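Local coordinates for penicillin binding protein 2X (PDB 5U47) that probably acts as a transpeptidase that cross-links peptidoglycan strands during septal wall synthesis and is a target of beta-lactam antibiotics, at residues Ala315-Ala320 / Arg343-Ala348; Arg450-Glu455 / Lys637-Ile642. The protein carries 1 engineered substitution. All coordinates share one frame; numbering follows the deposited sequence.

Interaction 1 (Ala315-Ala320 / Arg343-Ala348)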
loop_
_atom_site.group_PDB
_atom_site.type_symbol
_atom_site.label_atom_id
_atom_site.label_comp_id
_atom_site.label_asym_id
_atom_site.label_seq_id
_atom_site.Cartn_x
_atom_site.Cartn_y
_atom_site.Cartn_z
ATOM N N ALA A 315 38.011 13.874 -6.908
ATOM C CA ALA A 315 38.593 13.370 -8.153
ATOM C C ALA A 315 37.731 13.848 -9.307
ATOM O O ALA A 315 36.503 13.975 -9.167
ATOM C CB ALA A 315 38.680 11.852 -8.141
ATOM N N THR A 316 38.354 14.141 -10.441
ATOM C CA THR A 316 37.605 14.655 -11.569
ATOM C C THR A 316 37.588 13.717 -12.749
ATOM O O THR A 316 38.334 12.747 -12.801
ATOM C CB THR A 316 38.134 16.034 -11.999
ATOM O OG1 THR A 316 39.495 15.917 -12.421
ATOM C CG2 THR A 316 38.030 17.027 -10.835
ATOM N N TYR A 317 36.707 14.020 -13.695
ATOM C CA TYR A 317 36.559 13.232 -14.913
ATOM C C TYR A 317 35.924 14.119 -15.976
ATOM O O TYR A 317 35.427 15.204 -15.669
ATOM C CB TYR A 317 35.674 11.995 -14.656
ATOM C CG TYR A 317 34.215 12.338 -14.421
ATOM C CD1 TYR A 317 33.755 12.696 -13.161
ATOM C CD2 TYR A 317 33.302 12.322 -15.472
ATOM C CE1 TYR A 317 32.431 13.025 -12.953
ATOM C CE2 TYR A 317 31.972 12.647 -15.273
ATOM C CZ TYR A 317 31.545 13.004 -14.020
ATOM O OH TYR A 317 30.217 13.330 -13.826
ATOM N N SER A 318 35.930 13.650 -17.219
ATOM C CA SER A 318 35.316 14.380 -18.314
ATOM C C SER A 318 34.152 13.573 -18.891
ATOM O O SER A 318 34.261 12.364 -19.074
ATOM C CB SER A 318 36.339 14.654 -19.415
ATOM O OG SER A 318 35.725 15.369 -20.465
ATOM N N ASN A 319 33.043 14.253 -19.183
ATOM C CA ASN A 319 31.884 13.606 -19.800
ATOM C C ASN A 319 31.844 13.892 -21.305
ATOM O O ASN A 319 30.863 13.552 -21.971
ATOM C CB ASN A 319 30.584 14.095 -19.143
ATOM C CG ASN A 319 30.325 15.580 -19.363
ATOM O OD1 ASN A 319 31.149 16.295 -19.946
ATOM N ND2 ASN A 319 29.172 16.053 -18.896
ATOM N N ALA A 320 32.923 14.478 -21.833
ATOM C CA ALA A 320 32.972 14.916 -23.227
ATOM C C ALA A 320 32.826 13.824 -24.275
ATOM O O ALA A 320 32.248 14.064 -25.341
ATOM C CB ALA A 320 34.259 15.701 -23.478
ATOM N N ARG A 343 32.504 18.734 -20.229
ATOM C CA ARG A 343 33.127 19.482 -19.135
ATOM C C ARG A 343 33.747 18.555 -18.081
ATOM O O ARG A 343 33.331 17.399 -17.919
ATOM C CB ARG A 343 32.100 20.435 -18.500
ATOM C CG ARG A 343 32.558 21.174 -17.240
ATOM C CD ARG A 343 31.575 22.258 -16.812
ATOM N NE ARG A 343 30.182 21.791 -16.803
ATOM C CZ ARG A 343 29.142 22.516 -16.391
ATOM N NH1 ARG A 343 29.312 23.741 -15.896
ATOM N NH2 ARG A 343 27.919 21.994 -16.446
ATOM N N THR A 344 34.751 19.084 -17.385
ATOM C CA THR A 344 35.448 18.368 -16.329
ATOM C C THR A 344 34.739 18.677 -15.018
ATOM O O THR A 344 34.474 19.839 -14.710
ATOM C CB THR A 344 36.931 18.774 -16.261
ATOM O OG1 THR A 344 37.542 18.509 -17.523
ATOM C CG2 THR A 344 37.672 17.997 -15.180
ATOM N N MET A 345 34.415 17.628 -14.263
ATOM C CA MET A 345 33.702 17.764 -13.000
ATOM C C MET A 345 34.226 16.878 -11.902
ATOM O O MET A 345 34.795 15.824 -12.141
ATOM C CB MET A 345 32.240 17.344 -13.177
ATOM C CG MET A 345 31.356 18.311 -13.921
ATOM S SD MET A 345 29.722 17.586 -14.154
ATOM C CE MET A 345 30.078 16.357 -15.411
ATOM N N SER A 346 33.972 17.330 -10.687
ATOM C CA SER A 346 34.215 16.567 -9.475
ATOM C C SER A 346 33.153 15.447 -9.481
ATOM O O SER A 346 32.141 15.588 -10.161
ATOM C CB SER A 346 33.983 17.506 -8.290
ATOM O OG SER A 346 34.038 16.864 -7.056
ATOM N N PHE A 347 33.368 14.336 -8.774
ATOM C CA PHE A 347 32.330 13.289 -8.721
ATOM C C PHE A 347 31.106 13.776 -7.956
ATOM O O PHE A 347 29.976 13.374 -8.262
ATOM C CB PHE A 347 32.846 11.968 -8.141
ATOM C CG PHE A 347 33.661 11.164 -9.116
ATOM C CD1 PHE A 347 33.030 10.386 -10.082
ATOM C CD2 PHE A 347 35.044 11.189 -9.081
ATOM C CE1 PHE A 347 33.765 9.642 -10.992
ATOM C CE2 PHE A 347 35.790 10.450 -9.994
ATOM C CZ PHE A 347 35.149 9.676 -10.951
ATOM N N ALA A 348 31.333 14.648 -6.971
ATOM C CA ALA A 348 30.227 15.217 -6.185
ATOM C C ALA A 348 29.372 16.092 -7.097
ATOM O O ALA A 348 28.131 16.068 -7.031
ATOM C CB ALA A 348 30.768 16.031 -5.020
HETATM O O HOH W 1 36.056 18.085 -20.555
#

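Interaction 2 (Arg450-Glu455 / Lys637-Ile642)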
loop_
_atom_site.group_PDB
_atom_site.type_symbol
_atom_site.label_atom_id
_atom_site.label_comp_id
_atom_site.label_asym_id
_atom_site.label_seq_id
_atom_site.Cartn_x
_atom_site.Cartn_y
_atom_site.Cartn_z
ATOM N N ARG A 450 -4.060 -5.482 17.852
ATOM C CA ARG A 450 -2.675 -5.802 17.466
ATOM C C ARG A 450 -2.190 -4.520 16.816
ATOM O O ARG A 450 -2.794 -4.057 15.840
ATOM C CB ARG A 450 -2.593 -6.972 16.491
ATOM C CG ARG A 450 -2.849 -8.284 17.191
ATOM C CD ARG A 450 -2.951 -9.457 16.238
ATOM N NE ARG A 450 -1.664 -9.882 15.685
ATOM C CZ ARG A 450 -0.769 -10.667 16.308
ATOM N NH1 ARG A 450 -0.962 -11.097 17.547
ATOM N NH2 ARG A 450 0.354 -11.010 15.688
ATOM N N THR A 451 -1.141 -3.935 17.392
ATOM C CA THR A 451 -0.610 -2.647 16.953
ATOM C C THR A 451 0.814 -2.771 16.399
ATOM O O THR A 451 1.673 -3.428 17.002
ATOM C CB THR A 451 -0.692 -1.657 18.129
ATOM O OG1 THR A 451 -2.039 -1.645 18.626
ATOM C CG2 THR A 451 -0.308 -0.232 17.683
ATOM N N ALA A 452 1.054 -2.133 15.255
ATOM C CA ALA A 452 2.333 -2.231 14.540
ATOM C C ALA A 452 3.459 -1.395 15.104
ATOM O O ALA A 452 3.240 -0.378 15.747
ATOM C CB ALA A 452 2.139 -1.879 13.064
ATOM N N LYS A 453 4.678 -1.892 14.884
ATOM C CA LYS A 453 5.920 -1.198 15.181
ATOM C C LYS A 453 6.810 -1.437 13.954
ATOM O O LYS A 453 6.554 -2.362 13.154
ATOM C CB LYS A 453 6.612 -1.721 16.452
ATOM C CG LYS A 453 5.869 -1.431 17.761
ATOM C CD LYS A 453 6.598 -2.092 18.926
ATOM C CE LYS A 453 5.867 -1.930 20.253
ATOM N NZ LYS A 453 5.909 -0.526 20.760
ATOM N N LYS A 454 7.863 -0.638 13.818
ATOM C CA LYS A 454 8.739 -0.740 12.650
ATOM C C LYS A 454 9.389 -2.119 12.497
ATOM O O LYS A 454 9.658 -2.806 13.486
ATOM C CB LYS A 454 9.828 0.335 12.693
ATOM C CG LYS A 454 10.948 0.067 13.670
ATOM C CD LYS A 454 11.913 1.231 13.701
ATOM C CE LYS A 454 13.071 0.915 14.638
ATOM N NZ LYS A 454 13.935 2.120 14.741
ATOM N N GLU A 455 9.630 -2.496 11.252
ATOM C CA GLU A 455 10.239 -3.773 10.901
ATOM C C GLU A 455 11.581 -3.555 10.194
ATOM O O GLU A 455 11.622 -3.114 9.040
ATOM C CB GLU A 455 9.283 -4.574 10.011
ATOM C CG GLU A 455 9.789 -5.976 9.676
ATOM C CD GLU A 455 8.899 -6.771 8.717
ATOM O OE1 GLU A 455 7.832 -6.278 8.270
ATOM O OE2 GLU A 455 9.278 -7.933 8.406
ATOM N N LYS A 637 3.002 -12.842 18.818
ATOM C CA LYS A 637 2.650 -11.496 19.248
ATOM C C LYS A 637 2.770 -10.530 18.088
ATOM O O LYS A 637 3.439 -10.814 17.100
ATOM C CB LYS A 637 3.567 -11.044 20.388
ATOM C CG LYS A 637 3.415 -11.895 21.649
ATOM C CD LYS A 637 4.337 -11.473 22.773
ATOM C CE LYS A 637 4.054 -12.334 23.995
ATOM N NZ LYS A 637 4.913 -11.993 25.167
ATOM N N ALA A 638 2.115 -9.387 18.215
ATOM C CA ALA A 638 2.262 -8.350 17.216
ATOM C C ALA A 638 3.752 -7.979 17.141
ATOM O O ALA A 638 4.427 -7.847 18.167
ATOM C CB ALA A 638 1.427 -7.130 17.573
ATOM N N ASN A 639 4.242 -7.843 15.922
ATOM C CA ASN A 639 5.625 -7.456 15.625
ATOM C C ASN A 639 6.666 -8.516 15.927
ATOM O O ASN A 639 7.848 -8.237 15.821
ATOM C CB ASN A 639 5.962 -6.140 16.333
ATOM C CG ASN A 639 4.910 -5.095 16.065
ATOM O OD1 ASN A 639 4.608 -4.820 14.902
ATOM N ND2 ASN A 639 4.294 -4.552 17.129
ATOM N N GLU A 640 6.240 -9.725 16.285
ATOM C CA GLU A 640 7.191 -10.766 16.553
ATOM C C GLU A 640 7.882 -11.185 15.228
ATOM O O GLU A 640 7.251 -11.318 14.196
ATOM C CB GLU A 640 6.511 -11.950 17.238
ATOM C CG GLU A 640 7.438 -13.116 17.523
ATOM C CD GLU A 640 6.800 -14.179 18.401
ATOM O OE1 GLU A 640 5.768 -13.890 19.052
ATOM O OE2 GLU A 640 7.343 -15.293 18.444
ATOM N N GLN A 641 9.194 -11.356 15.302
ATOM C CA GLN A 641 10.001 -11.726 14.163
ATOM C C GLN A 641 10.126 -13.240 14.114
ATOM O O GLN A 641 10.527 -13.859 15.091
ATOM C CB GLN A 641 11.377 -11.106 14.319
ATOM C CG GLN A 641 12.314 -11.267 13.133
ATOM C CD GLN A 641 13.706 -10.794 13.504
ATOM O OE1 GLN A 641 14.459 -11.519 14.158
ATOM N NE2 GLN A 641 14.038 -9.555 13.125
ATOM N N ILE A 642 9.806 -13.834 12.971
ATOM C CA ILE A 642 9.901 -15.277 12.813
ATOM C C ILE A 642 10.659 -15.615 11.537
ATOM O O ILE A 642 10.752 -14.782 10.621
ATOM C CB ILE A 642 8.508 -15.954 12.799
ATOM C CG1 ILE A 642 7.728 -15.609 11.526
ATOM C CG2 ILE A 642 7.732 -15.600 14.073
ATOM C CD1 ILE A 642 6.537 -16.508 11.293
#

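Interaction 1 (Ala315-Ala320 / Arg343-Ala348)
Y317 holds CG between its backbone N and carbonyl carbon (chi1 70°), while F347 turns CG anti to its carbonyl carbon (chi1 -78°). The two rings form an offset stack, centroids 5.0 Å apart and planes at 30°. The backbone beneath is a two-stranded antiparallel sheet of the transpeptidase domain, 316-318 against 344-346, the second strand running straight into helix 347-352. Y317 and M345 form the hydrogen-bonded pair: M345 N reaches Y317 O at 3.0 Å, and Y317 N returns a bond to M345 O. On the same face as the Y317 ring, the bent M345 chain brings CE to 3.4 Å from Y317 OH, a hydroxyl hydrogen-bonded to S355, and V357 and M361 of helix 356-366 also touch the tyrosine. T316 and T344 occupy the other face, where the methyl CG2 of T344 packs on CB of T316. Beyond the strand end, N319 OD1 takes the N-H of R343 at 2.8 Å, and N319 ND2 bonds to D332 OD2. A315 closes the opposite end of the pairing, its CB lying in the plane of the F347 ring at the edge, 3.7 Å from CE2.

Interaction 2 (Arg450-Glu455 / Lys637-Ile642)
N639 OD1 accepts the backbone N-H of K453 at 2.9 Å, and the same amide gives its ND2 to T451 O, also at 2.9 Å, so one side chain grips the backbone on both sides of A452. The two bonds differ in geometry: ND2 lies in the carbonyl plane of T451, whereas K453 N stands above the plane of the asparagine carbonyl, 46° out of it. N639 belongs to a type II beta turn, K637 to E640, that precedes strand 641-646 of a PASTA domain; its partner is the chain leaving strand 448-451 in the transpeptidase part. CG of N639 stands anti to its carbonyl carbon (chi1 -50°); the K453 and N639 side chains cross at about a right angle, K453 CG coming to 3.6 Å from N639 ND2. Next in the turn, A638 places its CB 3.8 Å from T451 O. A638 CA sits over one face of the R450 guanidinium, offset toward the rim, while R450 NH1 bonds to T590 O and I636 O and NE to N612 O. E640 N bonds to K637 O across the turn and E640 OE1 accepts K637 N at 3.0 Å, linking its ends twice. N639 thus ties the two backbones by neutral amide bonds, while carbonyl oxygens around R450, and a weak, long ion pair with E589, would help to stabilise its positive charge.

In the fold
From the N terminus the chain passes the PBP dimerisation region and enters the transpeptidase domain, where interaction 1 closes a short loop: 22 residues, including strands 323-325 and 328-330 and helix 333-336, separate its segments. Interaction 2 opens only afterwards and spans 181 residues, taking in the last strands of the five-stranded sheet, helix 558-572 and the start of the PASTA region. The two loops therefore follow in series, neither nested nor crossed. The centres of interactions 1 and 2 lie about 47 Å apart, and the nearest atoms of interactions 1 and 2 about 29 Å. Interaction 1 is local, closing its excursion just before helix 347-352 within one domain, whereas interaction 2 ties that domain's 448-451 strand region to the first PASTA domain.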